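Xylulose kinase (Bifidobacterium adolescentis ATCC 15703, PDB 3I8B) probably phosphorylates D-xylulose at the expense of ATP, giving D-xylulose 5-phosphate and ADP, as a member of the FGGY family of carbohydrate kinases. Local coordinates at residues L171-I175 and A176-P180; I203-A207 and A208-Y212. All coordinates share one frame; numbering follows the deposited sequence.

Both contacts are local and lie within the N-terminal domain of the FGGY kinase, whose fold is of the actin-like ATPase type. Contact 1, at the C-terminal end of helix 167-175, comes first along the chain; strand 193-195 and helix 196-199 follow before contact 2, the hairpin of strands 205-206 and 211-212. Their centres are about 24 Å apart and their nearest atoms about 12 Å, so they do not touch. Both lie near a bound magnesium ion, held by E190, L192 and T241: the side chains of W173 in contact 1 and Y212 in contact 2 are each about 8 Å from it, which makes the two turns part of the wider surroundings of this metal site.

Contact 1. Residues L171-I175 and A176-P180; sequences LSWRI and AGYGP
W173 and Y178 pack against each other where helix 167-175 ends in a Schellman motif, the chain reversing through G177. Backbone bonds close the helix. A176 N still makes a helical bond to S172 O, while Y178 N reaches back to W173 O (3.1 Å) and G177 N to R174 O. The last is short, 2.8 Å, but its donor stands well above the carbonyl plane. With its positive phi, G177 takes a shape in which a side chain would press on the carbonyl oxygen of A176.

The apolar part rests on the W173 indole. With chi1 at -174°, which sets CG opposite the backbone N, the ring lies against the outgoing chain at Y178 and G179. Y178 CB sits over one face, 3.5 Å from the centroid of the five-membered ring, in a CH-pi contact, and G179 N covers the same face farther out, 3.6 Å from W173 CH2. The Y178 ring is turned only 21° from the indole plane but is slid so far that the two barely overlap; it also meets the ring of H188. W173 NE1 hydrogen-bonds to H188 O, and the W173 side chain touches L192, a magnesium ligand. An alanine in place of W173 would probably leave Y178 CB and the G179 backbone without their floor and H188 O without this donor.

Polar side-chain contacts fall to R174, which also makes a cation-pi contact with W49. Bends at chi2 and chi3 fold its chain back over the turn. Water 1 accepts from R174 NH2 and donates to R174 O, 2.9 Å away. R174 NE donates a hydrogen bond to Y178 O at 2.8 Å, from within the carbonyl plane, but the oxygen is tilted out of the guanidinium plane and the N-H...O angle is only 133°.

Contact 2. Residues I203-A207 and A208-Y212; sequences IYYDA and ASNEY
D206 and S209 face each other across the turn of a tight beta hairpin, where D206 OD2 takes two bonds from one residue. With chi1 at -178°, the D206 carboxylate swings opposite its own backbone N and over the turn. S209 OG donates at 2.6 Å to the anti lone pair of D206 OD2, while S209 N approaches that oxygen from above the carboxylate plane at 3.1 Å. The other oxygen, D206 OD1, accepts a hydrogen bond from water 2, which in turn accepts from A208 N, so both carboxylate oxygens are tied to the turn.

On the opposite face of the hairpin, Y205 OH donates to N210 OD1 across a very short 2.5 Å. The amide oxygen lies at the edge of the phenol ring, in its plane, with the amide itself turned 78° from that ring. Nearer the open end, Y205 sets its edge toward the face of Y212 in a T-shaped pair with planes at 63°; Y205 CD1 stands 3.7 Å from Y212 CD1. Y204 lies alongside Y212, pointing the same way, and its carbonyl oxygen meets the Y212 ring at the edge.

The backbone holds these groups in place. D206 and E211 form an antiparallel hydrogen-bonded pair, with D206 N to E211 O at 2.7 Å and E211 N to D206 O at 3.1 Å. N210, with positive phi, joins E211 opposite D206 in a G1 beta bulge. Y205 and Y212 are the neighbouring non-hydrogen-bonded pair.

Around the hairpin, Y212 OH hydrogen-bonds to P240 O. Y205, N210 and Y212 pack on V242 of strand 241-243, Y205 and A207 touch helix 196-199, and Y204 rests on helix 143-153.

Contact 1. Residues L171-I175 and A176-P180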
ATOM      1  N   LEU A 171     -12.415   3.373 -11.138  1.00  8.20           N
ATOM      2  CA  LEU A 171     -13.690   3.590 -10.453  1.00  9.90           C
ATOM      3  C   LEU A 171     -14.079   5.080 -10.466  1.00  8.59           C
ATOM      4  O   LEU A 171     -15.242   5.414 -10.668  1.00  9.38           O
ATOM      5  CB  LEU A 171     -13.664   3.051  -9.017  1.00  6.29           C
ATOM      6  CG  LEU A 171     -15.029   3.006  -8.315  1.00  8.18           C
ATOM      7  CD1 LEU A 171     -15.975   2.108  -9.096  1.00 10.71           C
ATOM      8  CD2 LEU A 171     -14.900   2.532  -6.877  1.00  9.35           C
ATOM      9  N   SER A 172     -13.104   5.966 -10.267  1.00  7.90           N
ATOM     10  CA  SER A 172     -13.394   7.392 -10.265  1.00  8.07           C
ATOM     11  C   SER A 172     -13.909   7.836 -11.629  1.00  6.40           C
ATOM     12  O   SER A 172     -14.861   8.594 -11.729  1.00  9.04           O
ATOM     13  CB  SER A 172     -12.156   8.207  -9.839  1.00  7.35           C
ATOM     14  OG  SER A 172     -11.805   7.919  -8.493  1.00  8.67           O
ATOM     15  N   TRP A 173     -13.271   7.346 -12.676  1.00  9.06           N
ATOM     16  CA  TRP A 173     -13.659   7.608 -14.068  1.00  6.52           C
ATOM     17  C   TRP A 173     -15.102   7.129 -14.366  1.00  9.08           C
ATOM     18  O   TRP A 173     -15.903   7.836 -15.003  1.00  8.09           O
ATOM     19  CB  TRP A 173     -12.624   6.916 -14.962  1.00  6.65           C
ATOM     20  CG  TRP A 173     -12.718   7.149 -16.421  1.00  8.42           C
ATOM     21  CD1 TRP A 173     -12.478   8.321 -17.095  1.00  8.82           C
ATOM     22  CD2 TRP A 173     -13.021   6.166 -17.414  1.00  8.06           C
ATOM     23  NE1 TRP A 173     -12.641   8.119 -18.453  1.00  9.70           N
ATOM     24  CE2 TRP A 173     -12.979   6.809 -18.669  1.00  8.11           C
ATOM     25  CE3 TRP A 173     -13.346   4.807 -17.362  1.00  7.29           C
ATOM     26  CZ2 TRP A 173     -13.233   6.128 -19.866  1.00 10.02           C
ATOM     27  CZ3 TRP A 173     -13.598   4.134 -18.543  1.00  9.63           C
ATOM     28  CH2 TRP A 173     -13.536   4.797 -19.784  1.00  9.65           C
ATOM     29  N   ARG A 174     -15.442   5.941 -13.883  1.00  8.12           N
ATOM     30  CA  ARG A 174     -16.813   5.428 -13.998  1.00  8.80           C
ATOM     31  C   ARG A 174     -17.821   6.273 -13.189  1.00  9.48           C
ATOM     32  O   ARG A 174     -18.954   6.516 -13.621  1.00  9.74           O
ATOM     33  CB  ARG A 174     -16.863   3.977 -13.515  1.00  7.95           C
ATOM     34  CG  ARG A 174     -16.068   2.999 -14.366  1.00  9.22           C
ATOM     35  CD  ARG A 174     -16.489   3.017 -15.845  1.00 10.05           C
ATOM     36  NE  ARG A 174     -17.943   2.972 -16.018  1.00 10.49           N
ATOM     37  CZ  ARG A 174     -18.692   1.882 -15.864  1.00 13.70           C
ATOM     38  NH1 ARG A 174     -18.140   0.713 -15.551  1.00  9.69           N
ATOM     39  NH2 ARG A 174     -20.003   1.963 -16.031  1.00 12.63           N
ATOM     40  N   ILE A 175     -17.404   6.713 -12.011  1.00  8.39           N
ATOM     41  CA  ILE A 175     -18.246   7.575 -11.184  1.00  8.98           C
ATOM     42  C   ILE A 175     -18.551   8.911 -11.902  1.00 10.11           C
ATOM     43  O   ILE A 175     -19.681   9.425 -11.828  1.00  8.78           O
ATOM     44  CB  ILE A 175     -17.630   7.750  -9.775  1.00  9.68           C
ATOM     45  CG1 ILE A 175     -17.867   6.467  -8.948  1.00  9.22           C
ATOM     46  CG2 ILE A 175     -18.182   8.987  -9.060  1.00  7.45           C
ATOM     47  CD1 ILE A 175     -17.094   6.431  -7.648  1.00  8.44           C
ATOM     48  N   ALA A 176     -17.550   9.439 -12.611  1.00  8.53           N
ATOM     49  CA  ALA A 176     -17.700  10.618 -13.454  1.00  9.43           C
ATOM     50  C   ALA A 176     -18.624  10.349 -14.622  1.00  8.84           C
ATOM     51  O   ALA A 176     -18.932  11.251 -15.384  1.00 10.94           O
ATOM     52  CB  ALA A 176     -16.322  11.117 -13.974  1.00  7.66           C
ATOM     53  N   GLY A 177     -19.032   9.100 -14.791  1.00 10.87           N
ATOM     54  CA  GLY A 177     -20.014   8.764 -15.803  1.00  9.03           C
ATOM     55  C   GLY A 177     -19.442   8.270 -17.118  1.00  9.40           C
ATOM     56  O   GLY A 177     -20.187   8.081 -18.077  1.00 10.16           O
ATOM     57  N   TYR A 178     -18.129   8.066 -17.163  1.00  8.89           N
ATOM     58  CA  TYR A 178     -17.458   7.571 -18.365  1.00  9.67           C
ATOM     59  C   TYR A 178     -17.476   6.050 -18.422  1.00 10.49           C
ATOM     60  O   TYR A 178     -17.869   5.397 -17.456  1.00  8.89           O
ATOM     61  CB  TYR A 178     -16.017   8.101 -18.451  1.00  8.32           C
ATOM     62  CG  TYR A 178     -15.997   9.604 -18.584  1.00 11.27           C
ATOM     63  CD1 TYR A 178     -16.456  10.210 -19.746  1.00 11.42           C
ATOM     64  CD2 TYR A 178     -15.564  10.413 -17.542  1.00  9.76           C
ATOM     65  CE1 TYR A 178     -16.470  11.580 -19.884  1.00 16.03           C
ATOM     66  CE2 TYR A 178     -15.576  11.800 -17.669  1.00 13.20           C
ATOM     67  CZ  TYR A 178     -16.032  12.366 -18.844  1.00 15.97           C
ATOM     68  OH  TYR A 178     -16.053  13.718 -19.003  1.00 13.18           O
ATOM     69  N   GLY A 179     -17.071   5.500 -19.566  1.00  8.86           N
ATOM     70  CA  GLY A 179     -17.124   4.065 -19.789  1.00 11.06           C
ATOM     71  C   GLY A 179     -17.130   3.701 -21.263  1.00 11.10           C
ATOM     72  O   GLY A 179     -17.005   4.579 -22.126  1.00 13.41           O
ATOM     73  N   PRO A 180     -17.281   2.402 -21.566  1.00 14.16           N
ATOM     74  CA  PRO A 180     -17.206   1.903 -22.947  1.00 14.79           C
ATOM     75  C   PRO A 180     -18.121   2.645 -23.901  1.00 14.25           C
ATOM     76  O   PRO A 180     -19.272   2.930 -23.567  1.00 16.10           O
ATOM     77  CB  PRO A 180     -17.651   0.449 -22.810  1.00 15.81           C
ATOM     78  CG  PRO A 180     -17.238   0.072 -21.436  1.00 11.74           C
ATOM     79  CD  PRO A 180     -17.427   1.301 -20.593  1.00 12.74           C
TER
HETATM   80  O   HOH W   1     -20.620   4.941 -15.425  1.00 11.67           O

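Contact 2. Residues I203-A207 and A208-Y212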
ATOM      1  N   ILE A 203       5.702   1.765 -10.717  1.00 10.93           N
ATOM      2  CA  ILE A 203       7.101   1.777 -11.196  1.00  9.60           C
ATOM      3  C   ILE A 203       7.311   2.225 -12.656  1.00 10.49           C
ATOM      4  O   ILE A 203       8.304   1.853 -13.300  1.00 11.94           O
ATOM      5  CB  ILE A 203       7.927   0.500 -10.822  1.00  9.57           C
ATOM      6  CG1 ILE A 203       7.526  -0.712 -11.664  1.00 10.07           C
ATOM      7  CG2 ILE A 203       7.847   0.241  -9.325  1.00  9.98           C
ATOM      8  CD1 ILE A 203       8.527  -1.883 -11.555  1.00  8.94           C
ATOM      9  N   TYR A 204       6.366   3.025 -13.162  1.00  9.60           N
ATOM     10  CA  TYR A 204       6.589   3.859 -14.349  1.00  9.35           C
ATOM     11  C   TYR A 204       6.244   5.322 -14.086  1.00  8.37           C
ATOM     12  O   TYR A 204       5.980   6.097 -15.015  1.00  7.28           O
ATOM     13  CB  TYR A 204       5.874   3.347 -15.606  1.00  7.59           C
ATOM     14  CG  TYR A 204       4.410   2.990 -15.471  1.00 11.57           C
ATOM     15  CD1 TYR A 204       3.440   3.980 -15.364  1.00 11.37           C
ATOM     16  CD2 TYR A 204       3.991   1.658 -15.522  1.00  9.11           C
ATOM     17  CE1 TYR A 204       2.093   3.668 -15.267  1.00  8.37           C
ATOM     18  CE2 TYR A 204       2.632   1.328 -15.433  1.00 11.88           C
ATOM     19  CZ  TYR A 204       1.688   2.352 -15.305  1.00 11.13           C
ATOM     20  OH  TYR A 204       0.339   2.058 -15.208  1.00 10.30           O
ATOM     21  N   TYR A 205       6.269   5.691 -12.812  1.00 10.18           N
ATOM     22  CA  TYR A 205       6.066   7.088 -12.413  1.00 10.62           C
ATOM     23  C   TYR A 205       7.072   7.495 -11.345  1.00 10.71           C
ATOM     24  O   TYR A 205       7.339   6.741 -10.410  1.00 12.93           O
ATOM     25  CB  TYR A 205       4.641   7.302 -11.900  1.00  8.50           C
ATOM     26  CG  TYR A 205       4.385   8.678 -11.317  1.00 10.08           C
ATOM     27  CD1 TYR A 205       4.141   9.772 -12.139  1.00 11.22           C
ATOM     28  CD2 TYR A 205       4.396   8.882  -9.943  1.00 11.48           C
ATOM     29  CE1 TYR A 205       3.910  11.050 -11.597  1.00 11.44           C
ATOM     30  CE2 TYR A 205       4.166  10.138  -9.397  1.00 10.39           C
ATOM     31  CZ  TYR A 205       3.922  11.219 -10.221  1.00 13.28           C
ATOM     32  OH  TYR A 205       3.687  12.469  -9.658  1.00 12.35           O
ATOM     33  N   ASP A 206       7.634   8.685 -11.490  1.00 12.19           N
ATOM     34  CA  ASP A 206       8.549   9.201 -10.480  1.00 13.79           C
ATOM     35  C   ASP A 206       7.985  10.428  -9.762  1.00 10.80           C
ATOM     36  O   ASP A 206       7.903  11.518 -10.340  1.00 14.03           O
ATOM     37  CB  ASP A 206       9.912   9.531 -11.086  1.00 11.77           C
ATOM     38  CG  ASP A 206      10.901  10.026 -10.038  1.00 15.66           C
ATOM     39  OD1 ASP A 206      11.192   9.274  -9.078  1.00 18.18           O
ATOM     40  OD2 ASP A 206      11.371  11.169 -10.166  1.00 18.53           O
ATOM     41  N   ALA A 207       7.621  10.233  -8.496  1.00 12.53           N
ATOM     42  CA  ALA A 207       6.968  11.262  -7.674  1.00 12.75           C
ATOM     43  C   ALA A 207       7.846  12.483  -7.444  1.00 15.13           C
ATOM     44  O   ALA A 207       7.368  13.615  -7.507  1.00 14.60           O
ATOM     45  CB  ALA A 207       6.505  10.677  -6.334  1.00 11.15           C
ATOM     46  N   ALA A 208       9.127  12.258  -7.176  1.00 13.21           N
ATOM     47  CA  ALA A 208      10.050  13.361  -6.962  1.00 16.01           C
ATOM     48  C   ALA A 208      10.013  14.357  -8.119  1.00 17.43           C
ATOM     49  O   ALA A 208      10.010  15.567  -7.899  1.00 19.48           O
ATOM     50  CB  ALA A 208      11.474  12.841  -6.740  1.00 18.15           C
ATOM     51  N   SER A 209       9.973  13.856  -9.349  1.00 14.47           N
ATOM     52  CA  SER A 209       9.977  14.748 -10.505  1.00 17.40           C
ATOM     53  C   SER A 209       8.595  14.939 -11.128  1.00 16.52           C
ATOM     54  O   SER A 209       8.436  15.708 -12.071  1.00 20.36           O
ATOM     55  CB  SER A 209      10.983  14.277 -11.563  1.00 17.20           C
ATOM     56  OG  SER A 209      10.699  12.957 -11.984  1.00 19.02           O
ATOM     57  N   ASN A 210       7.597  14.249 -10.594  1.00 14.95           N
ATOM     58  CA  ASN A 210       6.272  14.219 -11.215  1.00 13.75           C
ATOM     59  C   ASN A 210       6.329  13.854 -12.704  1.00 17.67           C
ATOM     60  O   ASN A 210       5.730  14.523 -13.546  1.00 16.65           O
ATOM     61  CB  ASN A 210       5.528  15.545 -11.005  1.00 17.09           C
ATOM     62  CG  ASN A 210       4.058  15.452 -11.371  1.00 18.20           C
ATOM     63  OD1 ASN A 210       3.419  14.419 -11.167  1.00 17.63           O
ATOM     64  ND2 ASN A 210       3.511  16.533 -11.917  1.00 25.30           N
ATOM     65  N   GLU A 211       7.056  12.784 -13.015  1.00 14.02           N
ATOM     66  CA  GLU A 211       7.199  12.331 -14.393  1.00 16.21           C
ATOM     67  C   GLU A 211       6.828  10.873 -14.559  1.00 14.94           C
ATOM     68  O   GLU A 211       7.352   9.994 -13.846  1.00 12.38           O
ATOM     69  CB  GLU A 211       8.654  12.487 -14.866  1.00 18.30           C
ATOM     70  CG  GLU A 211       9.280  13.846 -14.609  1.00 22.26           C
ATOM     71  CD  GLU A 211       8.979  14.848 -15.708  1.00 33.85           C
ATOM     72  OE1 GLU A 211       9.875  15.665 -16.025  1.00 43.97           O
ATOM     73  OE2 GLU A 211       7.855  14.816 -16.257  1.00 32.13           O
ATOM     74  N   TYR A 212       5.964  10.607 -15.531  1.00  9.76           N
ATOM     75  CA  TYR A 212       5.830   9.245 -16.044  1.00  9.83           C
ATOM     76  C   TYR A 212       7.058   8.883 -16.874  1.00 10.66           C
ATOM     77  O   TYR A 212       7.542   9.696 -17.670  1.00 12.43           O
ATOM     78  CB  TYR A 212       4.585   9.115 -16.918  1.00  9.48           C
ATOM     79  CG  TYR A 212       3.291   8.996 -16.140  1.00  9.58           C
ATOM     80  CD1 TYR A 212       3.096   7.970 -15.238  1.00  9.17           C
ATOM     81  CD2 TYR A 212       2.256   9.900 -16.338  1.00 14.37           C
ATOM     82  CE1 TYR A 212       1.905   7.855 -14.529  1.00 11.69           C
ATOM     83  CE2 TYR A 212       1.062   9.789 -15.635  1.00 12.86           C
ATOM     84  CZ  TYR A 212       0.895   8.768 -14.737  1.00  9.54           C
ATOM     85  OH  TYR A 212      -0.303   8.652 -14.047  1.00 10.90           O
TER
HETATM   86  O   HOH W   2      10.320   9.600  -6.231  1.00 16.70           O